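Local coordinates for protein VIN1 (PDB 6BFI) that probably binds actin filaments and may take part in cell-cell adhesion, as a sponge homologue of vinculin, at residues 19-24 with 110-115; 53-58 with 80-85; 59-64 with 68-73. One frame throughout, in Å; residues are numbered along the deposited sequence.

Interaction 1 (19-24 with 110-115)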
ATOM      1  N   GLN A  19      26.599   2.134 -18.924  1.00 52.96           N
ATOM      2  CA  GLN A  19      27.493   3.146 -18.371  1.00 54.34           C
ATOM      3  C   GLN A  19      28.691   3.378 -19.292  1.00 56.58           C
ATOM      4  O   GLN A  19      29.060   4.525 -19.575  1.00 51.96           O
ATOM      5  CB  GLN A  19      27.942   2.721 -16.972  1.00 53.58           C
ATOM      6  CG  GLN A  19      28.409   3.858 -16.080  1.00 57.97           C
ATOM      7  CD  GLN A  19      29.874   4.184 -16.268  1.00 63.98           C
ATOM      8  OE1 GLN A  19      30.616   3.425 -16.893  1.00 70.93           O
ATOM      9  NE2 GLN A  19      30.303   5.316 -15.723  1.00 63.31           N
ATOM     10  N   GLN A  20      29.298   2.293 -19.784  1.00 58.49           N
ATOM     11  CA  GLN A  20      30.452   2.416 -20.671  1.00 62.50           C
ATOM     12  C   GLN A  20      30.081   3.104 -21.980  1.00 59.84           C
ATOM     13  O   GLN A  20      30.829   3.954 -22.479  1.00 56.21           O
ATOM     14  CB  GLN A  20      31.047   1.035 -20.950  1.00 64.69           C
ATOM     15  CG  GLN A  20      31.744   0.390 -19.767  1.00 66.20           C
ATOM     16  CD  GLN A  20      32.271  -0.995 -20.091  1.00 75.89           C
ATOM     17  OE1 GLN A  20      31.631  -1.763 -20.810  1.00 77.12           O
ATOM     18  NE2 GLN A  20      33.448  -1.317 -19.569  1.00 81.40           N
ATOM     19  N   VAL A  21      28.935   2.737 -22.557  1.00 63.81           N
ATOM     20  CA  VAL A  21      28.489   3.358 -23.803  1.00 64.67           C
ATOM     21  C   VAL A  21      28.231   4.845 -23.588  1.00 67.15           C
ATOM     22  O   VAL A  21      28.647   5.695 -24.391  1.00 68.34           O
ATOM     23  CB  VAL A  21      27.240   2.632 -24.333  1.00 68.38           C
ATOM     24  CG1 VAL A  21      26.431   3.544 -25.231  1.00 73.12           C
ATOM     25  CG2 VAL A  21      27.643   1.367 -25.068  1.00 69.76           C
ATOM     26  N   GLY A  22      27.538   5.178 -22.496  1.00 63.73           N
ATOM     27  CA  GLY A  22      27.358   6.575 -22.146  1.00 60.23           C
ATOM     28  C   GLY A  22      28.674   7.318 -22.048  1.00 57.20           C
ATOM     29  O   GLY A  22      28.791   8.456 -22.508  1.00 53.11           O
ATOM     30  N   GLN A  23      29.693   6.676 -21.466  1.00 57.09           N
ATOM     31  CA  GLN A  23      31.007   7.305 -21.411  1.00 60.32           C
ATOM     32  C   GLN A  23      31.614   7.467 -22.800  1.00 59.82           C
ATOM     33  O   GLN A  23      32.366   8.420 -23.035  1.00 56.06           O
ATOM     34  CB  GLN A  23      31.944   6.509 -20.507  1.00 61.79           C
ATOM     35  CG  GLN A  23      31.665   6.697 -19.026  1.00 62.90           C
ATOM     36  CD  GLN A  23      32.885   6.426 -18.169  1.00 68.78           C
ATOM     37  OE1 GLN A  23      33.842   5.792 -18.613  1.00 71.84           O
ATOM     38  NE2 GLN A  23      32.861   6.916 -16.934  1.00 70.60           N
ATOM     39  N   LEU A  24      31.305   6.558 -23.729  1.00 63.19           N
ATOM     40  CA  LEU A  24      31.752   6.745 -25.108  1.00 64.73           C
ATOM     41  C   LEU A  24      31.136   7.996 -25.718  1.00 65.58           C
ATOM     42  O   LEU A  24      31.827   8.783 -26.380  1.00 66.41           O
ATOM     43  CB  LEU A  24      31.411   5.517 -25.951  1.00 66.19           C
ATOM     44  CG  LEU A  24      32.326   4.305 -25.784  1.00 67.00           C
ATOM     45  CD1 LEU A  24      31.800   3.123 -26.585  1.00 69.77           C
ATOM     46  CD2 LEU A  24      33.743   4.663 -26.209  1.00 64.49           C
ATOM     47  N   ASP A 110      24.678   4.257 -33.372  1.00 72.30           N
ATOM     48  CA  ASP A 110      23.912   3.068 -33.740  1.00 80.35           C
ATOM     49  C   ASP A 110      24.382   1.844 -32.966  1.00 76.33           C
ATOM     50  O   ASP A 110      23.579   1.161 -32.321  1.00 72.29           O
ATOM     51  CB  ASP A 110      24.013   2.822 -35.246  1.00 89.81           C
ATOM     52  CG  ASP A 110      22.864   3.442 -36.016  1.00 96.05           C
ATOM     53  OD1 ASP A 110      22.301   4.451 -35.539  1.00 98.76           O
ATOM     54  OD2 ASP A 110      22.522   2.918 -37.096  1.00101.56           O
ATOM     55  N   GLY A 111      25.682   1.541 -33.026  1.00 74.01           N
ATOM     56  CA  GLY A 111      26.203   0.439 -32.237  1.00 69.10           C
ATOM     57  C   GLY A 111      26.039   0.663 -30.748  1.00 65.24           C
ATOM     58  O   GLY A 111      25.886  -0.296 -29.982  1.00 63.71           O
ATOM     59  N   ALA A 112      26.057   1.927 -30.320  1.00 63.17           N
ATOM     60  CA  ALA A 112      25.852   2.251 -28.912  1.00 61.51           C
ATOM     61  C   ALA A 112      24.484   1.782 -28.432  1.00 57.13           C
ATOM     62  O   ALA A 112      24.374   1.076 -27.424  1.00 55.03           O
ATOM     63  CB  ALA A 112      26.015   3.755 -28.701  1.00 65.07           C
ATOM     64  N   ARG A 113      23.423   2.174 -29.140  1.00 58.68           N
ATOM     65  CA  ARG A 113      22.093   1.701 -28.771  1.00 62.26           C
ATOM     66  C   ARG A 113      21.938   0.208 -29.042  1.00 59.85           C
ATOM     67  O   ARG A 113      21.175  -0.479 -28.345  1.00 59.14           O
ATOM     68  CB  ARG A 113      21.034   2.501 -29.529  1.00 68.58           C
ATOM     69  CG  ARG A 113      19.602   2.198 -29.133  1.00 74.20           C
ATOM     70  CD  ARG A 113      18.639   3.095 -29.888  1.00 80.02           C
ATOM     71  NE  ARG A 113      18.996   3.197 -31.300  1.00 85.61           N
ATOM     72  CZ  ARG A 113      18.639   2.312 -32.225  1.00 91.63           C
ATOM     73  NH1 ARG A 113      17.912   1.254 -31.892  1.00 91.73           N
ATOM     74  NH2 ARG A 113      19.012   2.485 -33.486  1.00 95.61           N
ATOM     75  N   GLY A 114      22.674  -0.310 -30.027  1.00 59.21           N
ATOM     76  CA  GLY A 114      22.498  -1.686 -30.448  1.00 58.51           C
ATOM     77  C   GLY A 114      23.089  -2.694 -29.488  1.00 59.24           C
ATOM     78  O   GLY A 114      22.610  -3.827 -29.411  1.00 61.53           O
ATOM     79  N   VAL A 115      24.144  -2.318 -28.762  1.00 55.37           N
ATOM     80  CA  VAL A 115      24.681  -3.246 -27.770  1.00 55.90           C
ATOM     81  C   VAL A 115      23.761  -3.321 -26.557  1.00 60.07           C
ATOM     82  O   VAL A 115      23.588  -4.390 -25.958  1.00 58.44           O
ATOM     83  CB  VAL A 115      26.119  -2.858 -27.378  1.00 52.47           C
ATOM     84  CG1 VAL A 115      27.064  -3.048 -28.560  1.00 53.86           C
ATOM     85  CG2 VAL A 115      26.181  -1.434 -26.862  1.00 68.26           C
TER

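Interaction 2 (53-58 with 80-85)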
ATOM      1  N   ASN A  53      31.401 -12.349 -24.757  1.00 81.82           N
ATOM      2  CA  ASN A  53      31.253 -13.370 -23.726  1.00 88.73           C
ATOM      3  C   ASN A  53      29.784 -13.667 -23.448  1.00 86.12           C
ATOM      4  O   ASN A  53      29.421 -14.818 -23.172  1.00 89.47           O
ATOM      5  CB  ASN A  53      31.978 -12.941 -22.454  1.00 95.57           C
ATOM      6  CG  ASN A  53      33.482 -12.912 -22.634  1.00105.23           C
ATOM      7  OD1 ASN A  53      34.058 -13.768 -23.305  1.00112.39           O
ATOM      8  ND2 ASN A  53      34.126 -11.914 -22.044  1.00106.53           N
ATOM      9  N   LEU A  54      28.919 -12.650 -23.516  1.00 79.81           N
ATOM     10  CA  LEU A  54      27.487 -12.916 -23.401  1.00 75.98           C
ATOM     11  C   LEU A  54      27.003 -13.780 -24.562  1.00 76.61           C
ATOM     12  O   LEU A  54      26.196 -14.702 -24.372  1.00 67.18           O
ATOM     13  CB  LEU A  54      26.714 -11.600 -23.334  1.00 70.70           C
ATOM     14  CG  LEU A  54      25.258 -11.698 -22.867  1.00 69.63           C
ATOM     15  CD1 LEU A  54      25.169 -12.382 -21.509  1.00 66.97           C
ATOM     16  CD2 LEU A  54      24.616 -10.320 -22.817  1.00 65.40           C
ATOM     17  N   VAL A  55      27.500 -13.505 -25.772  1.00 71.13           N
ATOM     18  CA  VAL A  55      27.200 -14.350 -26.924  1.00 73.29           C
ATOM     19  C   VAL A  55      27.752 -15.754 -26.718  1.00 79.52           C
ATOM     20  O   VAL A  55      27.192 -16.732 -27.227  1.00 81.39           O
ATOM     21  CB  VAL A  55      27.748 -13.696 -28.212  1.00 73.23           C
ATOM     22  CG1 VAL A  55      27.745 -14.679 -29.378  1.00 76.45           C
ATOM     23  CG2 VAL A  55      26.932 -12.467 -28.566  1.00 70.71           C
ATOM     24  N   GLN A  56      28.838 -15.885 -25.954  1.00 83.43           N
ATOM     25  CA  GLN A  56      29.404 -17.204 -25.690  1.00 85.07           C
ATOM     26  C   GLN A  56      28.512 -18.000 -24.744  1.00 86.03           C
ATOM     27  O   GLN A  56      28.134 -19.140 -25.043  1.00 87.43           O
ATOM     28  CB  GLN A  56      30.811 -17.061 -25.108  1.00 85.11           C
ATOM     29  CG  GLN A  56      31.766 -18.192 -25.456  1.00 88.70           C
ATOM     30  CD  GLN A  56      32.258 -18.129 -26.892  1.00 91.95           C
ATOM     31  OE1 GLN A  56      32.020 -17.150 -27.601  1.00 94.03           O
ATOM     32  NE2 GLN A  56      32.951 -19.176 -27.329  1.00 92.52           N
ATOM     33  N   VAL A  57      28.160 -17.413 -23.595  1.00 88.86           N
ATOM     34  CA  VAL A  57      27.378 -18.154 -22.612  1.00 89.44           C
ATOM     35  C   VAL A  57      25.959 -18.383 -23.116  1.00 91.71           C
ATOM     36  O   VAL A  57      25.290 -19.339 -22.700  1.00 97.25           O
ATOM     37  CB  VAL A  57      27.393 -17.430 -21.250  1.00 87.09           C
ATOM     38  CG1 VAL A  57      28.817 -17.126 -20.832  1.00 87.99           C
ATOM     39  CG2 VAL A  57      26.551 -16.168 -21.294  1.00 88.19           C
ATOM     40  N   ALA A  58      25.472 -17.526 -24.013  1.00 93.70           N
ATOM     41  CA  ALA A  58      24.157 -17.756 -24.597  1.00 96.43           C
ATOM     42  C   ALA A  58      24.219 -18.800 -25.710  1.00104.00           C
ATOM     43  O   ALA A  58      23.337 -19.661 -25.812  1.00104.36           O
ATOM     44  CB  ALA A  58      23.580 -16.440 -25.115  1.00 87.94           C
ATOM     45  N   GLU A  80      22.636  -9.787 -34.241  1.00 88.14           N
ATOM     46  CA  GLU A  80      22.324  -8.372 -34.064  1.00 89.05           C
ATOM     47  C   GLU A  80      23.326  -7.703 -33.129  1.00 80.27           C
ATOM     48  O   GLU A  80      24.010  -6.739 -33.506  1.00 80.67           O
ATOM     49  CB  GLU A  80      20.897  -8.223 -33.529  1.00 98.54           C
ATOM     50  CG  GLU A  80      20.393  -6.791 -33.468  1.00104.67           C
ATOM     51  CD  GLU A  80      19.960  -6.266 -34.822  1.00113.24           C
ATOM     52  OE1 GLU A  80      19.793  -7.084 -35.753  1.00119.17           O
ATOM     53  OE2 GLU A  80      19.784  -5.036 -34.954  1.00114.96           O
ATOM     54  N   VAL A  81      23.436  -8.214 -31.899  1.00 74.37           N
ATOM     55  CA  VAL A  81      24.281  -7.550 -30.908  1.00 67.25           C
ATOM     56  C   VAL A  81      25.750  -7.608 -31.322  1.00 65.08           C
ATOM     57  O   VAL A  81      26.508  -6.649 -31.106  1.00 59.92           O
ATOM     58  CB  VAL A  81      24.042  -8.153 -29.510  1.00 63.25           C
ATOM     59  CG1 VAL A  81      24.431  -9.619 -29.471  1.00 66.59           C
ATOM     60  CG2 VAL A  81      24.790  -7.363 -28.448  1.00 57.73           C
ATOM     61  N   GLN A  82      26.176  -8.712 -31.948  1.00 67.95           N
ATOM     62  CA  GLN A  82      27.551  -8.776 -32.436  1.00 69.06           C
ATOM     63  C   GLN A  82      27.793  -7.733 -33.522  1.00 72.75           C
ATOM     64  O   GLN A  82      28.867  -7.116 -33.575  1.00 71.38           O
ATOM     65  CB  GLN A  82      27.870 -10.181 -32.951  1.00 68.78           C
ATOM     66  CG  GLN A  82      28.167 -11.181 -31.842  1.00 69.41           C
ATOM     67  CD  GLN A  82      28.585 -12.538 -32.370  1.00 78.00           C
ATOM     68  OE1 GLN A  82      27.764 -13.295 -32.892  1.00 76.99           O
ATOM     69  NE2 GLN A  82      29.867 -12.855 -32.233  1.00 77.87           N
ATOM     70  N   GLN A  83      26.800  -7.511 -34.388  1.00 83.30           N
ATOM     71  CA  GLN A  83      26.932  -6.473 -35.405  1.00 81.58           C
ATOM     72  C   GLN A  83      27.040  -5.091 -34.770  1.00 77.21           C
ATOM     73  O   GLN A  83      27.793  -4.237 -35.253  1.00 80.29           O
ATOM     74  CB  GLN A  83      25.750  -6.532 -36.373  1.00 84.68           C
ATOM     75  CG  GLN A  83      25.870  -5.574 -37.545  1.00 91.22           C
ATOM     76  CD  GLN A  83      27.170  -5.752 -38.307  1.00 96.81           C
ATOM     77  OE1 GLN A  83      27.388  -6.774 -38.960  1.00 99.58           O
ATOM     78  NE2 GLN A  83      28.044  -4.757 -38.222  1.00 96.41           N
ATOM     79  N   ALA A  84      26.301  -4.854 -33.681  1.00 71.67           N
ATOM     80  CA  ALA A  84      26.426  -3.577 -32.981  1.00 67.83           C
ATOM     81  C   ALA A  84      27.827  -3.396 -32.402  1.00 65.51           C
ATOM     82  O   ALA A  84      28.403  -2.299 -32.473  1.00 60.34           O
ATOM     83  CB  ALA A  84      25.373  -3.473 -31.880  1.00 65.83           C
ATOM     84  N   ALA A  85      28.394  -4.463 -31.828  1.00 63.95           N
ATOM     85  CA  ALA A  85      29.777  -4.389 -31.364  1.00 62.32           C
ATOM     86  C   ALA A  85      30.728  -4.062 -32.512  1.00 63.97           C
ATOM     87  O   ALA A  85      31.669  -3.270 -32.345  1.00 60.22           O
ATOM     88  CB  ALA A  85      30.178  -5.701 -30.690  1.00 60.66           C
TER

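Interaction 3 (59-64 with 68-73)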
ATOM      1  N   ALA A  59      25.262 -18.745 -26.541  1.00110.49           N
ATOM      2  CA  ALA A  59      25.430 -19.710 -27.620  1.00116.08           C
ATOM      3  C   ALA A  59      25.732 -21.110 -27.105  1.00123.01           C
ATOM      4  O   ALA A  59      25.479 -22.087 -27.820  1.00129.40           O
ATOM      5  CB  ALA A  59      26.541 -19.254 -28.568  1.00114.61           C
ATOM      6  N   SER A  60      26.265 -21.234 -25.887  1.00117.94           N
ATOM      7  CA  SER A  60      26.468 -22.551 -25.297  1.00117.36           C
ATOM      8  C   SER A  60      25.162 -23.224 -24.899  1.00119.55           C
ATOM      9  O   SER A  60      25.184 -24.395 -24.504  1.00125.24           O
ATOM     10  CB  SER A  60      27.385 -22.446 -24.075  1.00109.27           C
ATOM     11  OG  SER A  60      26.805 -21.630 -23.072  1.00101.64           O
ATOM     12  N   MET A  61      24.032 -22.523 -24.997  1.00117.67           N
ATOM     13  CA  MET A  61      22.741 -23.065 -24.597  1.00119.26           C
ATOM     14  C   MET A  61      21.863 -23.475 -25.772  1.00125.54           C
ATOM     15  O   MET A  61      20.790 -24.043 -25.547  1.00128.01           O
ATOM     16  CB  MET A  61      21.982 -22.047 -23.740  1.00114.08           C
ATOM     17  CG  MET A  61      22.740 -21.580 -22.515  1.00113.66           C
ATOM     18  SD  MET A  61      21.738 -20.501 -21.479  1.00113.85           S
ATOM     19  CE  MET A  61      21.343 -19.184 -22.625  1.00111.21           C
ATOM     20  N   VAL A  62      22.284 -23.203 -27.011  1.00130.07           N
ATOM     21  CA  VAL A  62      21.486 -23.591 -28.168  1.00133.82           C
ATOM     22  C   VAL A  62      21.373 -25.107 -28.278  1.00141.44           C
ATOM     23  O   VAL A  62      20.425 -25.617 -28.885  1.00145.72           O
ATOM     24  CB  VAL A  62      22.078 -22.973 -29.457  1.00129.33           C
ATOM     25  CG1 VAL A  62      23.401 -23.633 -29.819  1.00130.25           C
ATOM     26  CG2 VAL A  62      21.083 -23.065 -30.609  1.00128.82           C
ATOM     27  N   GLU A  63      22.315 -25.845 -27.689  1.00145.82           N
ATOM     28  CA  GLU A  63      22.241 -27.300 -27.651  1.00148.09           C
ATOM     29  C   GLU A  63      21.566 -27.825 -26.392  1.00146.27           C
ATOM     30  O   GLU A  63      20.946 -28.895 -26.432  1.00148.45           O
ATOM     31  CB  GLU A  63      23.643 -27.911 -27.740  1.00154.32           C
ATOM     32  CG  GLU A  63      24.381 -27.661 -29.041  1.00156.23           C
ATOM     33  CD  GLU A  63      25.747 -28.324 -29.059  1.00160.44           C
ATOM     34  OE1 GLU A  63      26.207 -28.761 -27.983  1.00161.93           O
ATOM     35  OE2 GLU A  63      26.355 -28.413 -30.145  1.00162.68           O
ATOM     36  N   THR A  64      21.668 -27.097 -25.278  1.00139.21           N
ATOM     37  CA  THR A  64      21.305 -27.656 -23.980  1.00133.71           C
ATOM     38  C   THR A  64      19.800 -27.670 -23.738  1.00125.63           C
ATOM     39  O   THR A  64      19.294 -28.595 -23.093  1.00127.62           O
ATOM     40  CB  THR A  64      22.002 -26.877 -22.863  1.00129.49           C
ATOM     41  OG1 THR A  64      21.546 -25.518 -22.868  1.00126.83           O
ATOM     42  CG2 THR A  64      23.510 -26.898 -23.066  1.00127.32           C
ATOM     43  N   GLU A  68      12.240 -25.521 -29.074  1.00142.19           N
ATOM     44  CA  GLU A  68      12.719 -25.005 -30.351  1.00146.35           C
ATOM     45  C   GLU A  68      12.490 -23.508 -30.506  1.00139.23           C
ATOM     46  O   GLU A  68      13.112 -22.889 -31.375  1.00137.71           O
ATOM     47  CB  GLU A  68      12.049 -25.755 -31.504  1.00155.06           C
ATOM     48  CG  GLU A  68      12.397 -27.233 -31.564  1.00163.09           C
ATOM     49  CD  GLU A  68      13.826 -27.483 -32.002  1.00166.80           C
ATOM     50  OE1 GLU A  68      14.430 -26.578 -32.616  1.00165.54           O
ATOM     51  OE2 GLU A  68      14.348 -28.586 -31.732  1.00170.31           O
ATOM     52  N   ASP A  69      11.612 -22.914 -29.693  1.00124.63           N
ATOM     53  CA  ASP A  69      11.399 -21.474 -29.771  1.00115.20           C
ATOM     54  C   ASP A  69      12.650 -20.710 -29.355  1.00106.04           C
ATOM     55  O   ASP A  69      13.040 -19.736 -30.010  1.00105.26           O
ATOM     56  CB  ASP A  69      10.209 -21.079 -28.898  1.00114.50           C
ATOM     57  CG  ASP A  69       8.978 -21.917 -29.181  1.00114.60           C
ATOM     58  OD1 ASP A  69       8.689 -22.168 -30.371  1.00114.18           O
ATOM     59  OD2 ASP A  69       8.304 -22.335 -28.215  1.00114.40           O
ATOM     60  N   PHE A  70      13.292 -21.144 -28.270  1.00 99.83           N
ATOM     61  CA  PHE A  70      14.539 -20.528 -27.829  1.00 93.94           C
ATOM     62  C   PHE A  70      15.631 -20.695 -28.881  1.00 93.46           C
ATOM     63  O   PHE A  70      16.292 -19.722 -29.274  1.00 83.55           O
ATOM     64  CB  PHE A  70      14.951 -21.148 -26.491  1.00 85.42           C
ATOM     65  CG  PHE A  70      16.254 -20.642 -25.951  1.00 82.89           C
ATOM     66  CD1 PHE A  70      16.399 -19.319 -25.573  1.00 79.22           C
ATOM     67  CD2 PHE A  70      17.326 -21.504 -25.786  1.00 88.52           C
ATOM     68  CE1 PHE A  70      17.597 -18.859 -25.063  1.00 77.17           C
ATOM     69  CE2 PHE A  70      18.525 -21.049 -25.276  1.00 87.38           C
ATOM     70  CZ  PHE A  70      18.660 -19.724 -24.913  1.00 78.80           C
ATOM     71  N   LYS A  71      15.816 -21.927 -29.367  1.00 95.17           N
ATOM     72  CA  LYS A  71      16.838 -22.194 -30.374  1.00 90.86           C
ATOM     73  C   LYS A  71      16.578 -21.429 -31.665  1.00 90.96           C
ATOM     74  O   LYS A  71      17.518 -21.143 -32.414  1.00 90.24           O
ATOM     75  CB  LYS A  71      16.911 -23.694 -30.658  1.00 96.65           C
ATOM     76  CG  LYS A  71      17.201 -24.545 -29.438  1.00 97.00           C
ATOM     77  CD  LYS A  71      16.993 -26.016 -29.741  1.00101.31           C
ATOM     78  CE  LYS A  71      17.270 -26.871 -28.519  1.00102.70           C
ATOM     79  NZ  LYS A  71      16.943 -28.304 -28.760  1.00111.87           N
ATOM     80  N   ALA A  72      15.317 -21.092 -31.943  1.00 93.56           N
ATOM     81  CA  ALA A  72      14.998 -20.329 -33.144  1.00 96.96           C
ATOM     82  C   ALA A  72      15.184 -18.830 -32.942  1.00 98.52           C
ATOM     83  O   ALA A  72      15.583 -18.131 -33.879  1.00 98.64           O
ATOM     84  CB  ALA A  72      13.562 -20.620 -33.585  1.00 99.12           C
ATOM     85  N   GLU A  73      14.913 -18.323 -31.738  1.00100.86           N
ATOM     86  CA  GLU A  73      15.016 -16.895 -31.467  1.00 97.34           C
ATOM     87  C   GLU A  73      16.424 -16.451 -31.096  1.00 91.12           C
ATOM     88  O   GLU A  73      16.694 -15.245 -31.100  1.00 91.05           O
ATOM     89  CB  GLU A  73      14.050 -16.502 -30.344  1.00101.92           C
ATOM     90  CG  GLU A  73      12.580 -16.678 -30.689  1.00110.33           C
ATOM     91  CD  GLU A  73      11.680 -16.543 -29.476  1.00115.98           C
ATOM     92  OE1 GLU A  73      12.203 -16.262 -28.377  1.00116.43           O
ATOM     93  OE2 GLU A  73      10.452 -16.722 -29.621  1.00119.90           O
TER

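Interaction 1 (19-24 with 110-115)
V21 meets A112 and V115 with its two methyls pointing at different residues, and this fork defines the contact. Its CG1 lies against A112 CB at 3.5 Å, while its CG2 reaches V115 CG2 at 3.6 Å. Both V21 methyls also lie near the backbone carbonyl oxygen A112 O, at 3.9 Å for CG1 and 4.0 Å for CG2. The valine therefore faces the A112 turn as a pair of methyls, one on the alanine side and one on the V115 side.

The torsions account for the split. At V21, CG1 stands roughly opposite the backbone N (chi1 156°), which leaves CG2 beside that N and aimed at V115. In V115 the methyl that meets it, CG2, is tucked between backbone N and carbonyl carbon (chi1 -67°); the other, CG1, turns to helix 68-97, where V115 packs on A84. The side chains of V21 and V115 cross obliquely, so they touch at single methyls and do not lie alongside each other.

A112 and V115 are three residues apart, on one face of their helix, and both have their CB directed at segment 19-24. With only a methyl at A112, the backbones come near: V21 CA and A112 CA are 5.9 Å apart. All three touching residues are buried, and no hydrogen bond joins the two segments. Around them L24 leans on L43 and V44 of helix 41-59, and A112 also touches T779, in the loop after helix 763-778. The two helices run in roughly opposite directions, and a small alanine facing a branched valine at their close approach fits an antiparallel helical bundle of the vinculin family.

Interaction 2 (53-58 with 80-85)
N53 O is gripped twice within its own helix, by V57 N at 2.9 Å and weakly by Q56 N, and the turn it closes presents V55 to V81 and Q82. No hydrogen bond crosses between 53-58 and 80-85, so the contact itself rests on carbon surfaces and one amide.

V55 divides its two methyls between different parts of the partner helix. CG2 touches V81 CG1 at 3.9 Å and, slightly nearer, the first methylene of the glutamine, Q82 CG, at 3.7 Å. V55 CG1 goes instead to the end of Q82: it is 3.8 Å from Q82 CD and also 3.8 Å from Q82 OE1, with Q82 NE2 at 4.0 Å. V55 CG1 lies over a face of the Q82 amide, not at its edge.

The glutamine reaches this place because CG is set opposite the carbonyl carbon (chi1 -79°) and the chain then runs extended, bringing its end nearer to V55 than its CB direction alone would. Q82 and V55 cross at a slant. V81, by contrast, slides past V55 in the opposite sense, offering CG1. Both valines also rest on L122 of helix 102-145, which joins them from a third helix, and V81 touches V51 as well.

V55 and V81 are buried whereas Q82 is exposed, so the glutamine shields the edge of an apolar core. V55 CG1 offers no polar partner, so the amide meets it by van der Waals contact alone; the contact implies cohesion by dispersion and exclusion of water, with no directional bond fixing the register of the two helices here.

Interaction 3 (59-64 with 68-73)
A type I turn from A59 to V62, closed weakly by V62 N and A59 O at 3.5 Å, ends helix 41-59 and begins the connection to helix 68-97; across it V62 CA and K71 CA are 5.3 Å apart. This is the connection of a helical hairpin.

M61 approaches F70 from the rim of the ring. Its bent chain brings CE to F70 CZ at 3.6 Å, near the ring plane, and M61 O also lies in that plane, 3.8 Å from F70 CE2. With CG opposite the backbone N (chi1 178°), F70 extends towards the turn; the two side chains cross at about a right angle, and the ring also packs on C125 and A126 of helix 102-145.

K71 runs its extended chain across the end of the V62 carbonyl, with V62 O 3.4 Å from K71 CG and again 3.4 Å from K71 CE. Its ammonium makes a weak hydrogen bond to S65 O and a long salt bridge to E68.

Just beyond the turn, T64 OG1 donates to M61 O at 3.2 Å with a C=O...donor angle of 99°, the hydroxyl tilted 30° from the carbonyl plane.

Overall arrangement
The three contacts are nested along the chain: interaction 3 lies inside the loop closed by interaction 2, which in turn lies inside that closed by interaction 1. Interactions 1 and 2 have centres 14 Å apart and touch directly where G114 and V115 pack on A84. Interactions 2 and 3 are also 14 Å apart between centres, share helix 68-97 and adjoin in sequence, with no other touch. The centres of interactions 1 and 3 are about 27 Å apart, their nearest atoms about 13 Å. Together they involve helices 8-32, 41-59, 68-97 and 102-145, consistent with one N-terminal bundle, sampled from its interior to the turn at an end.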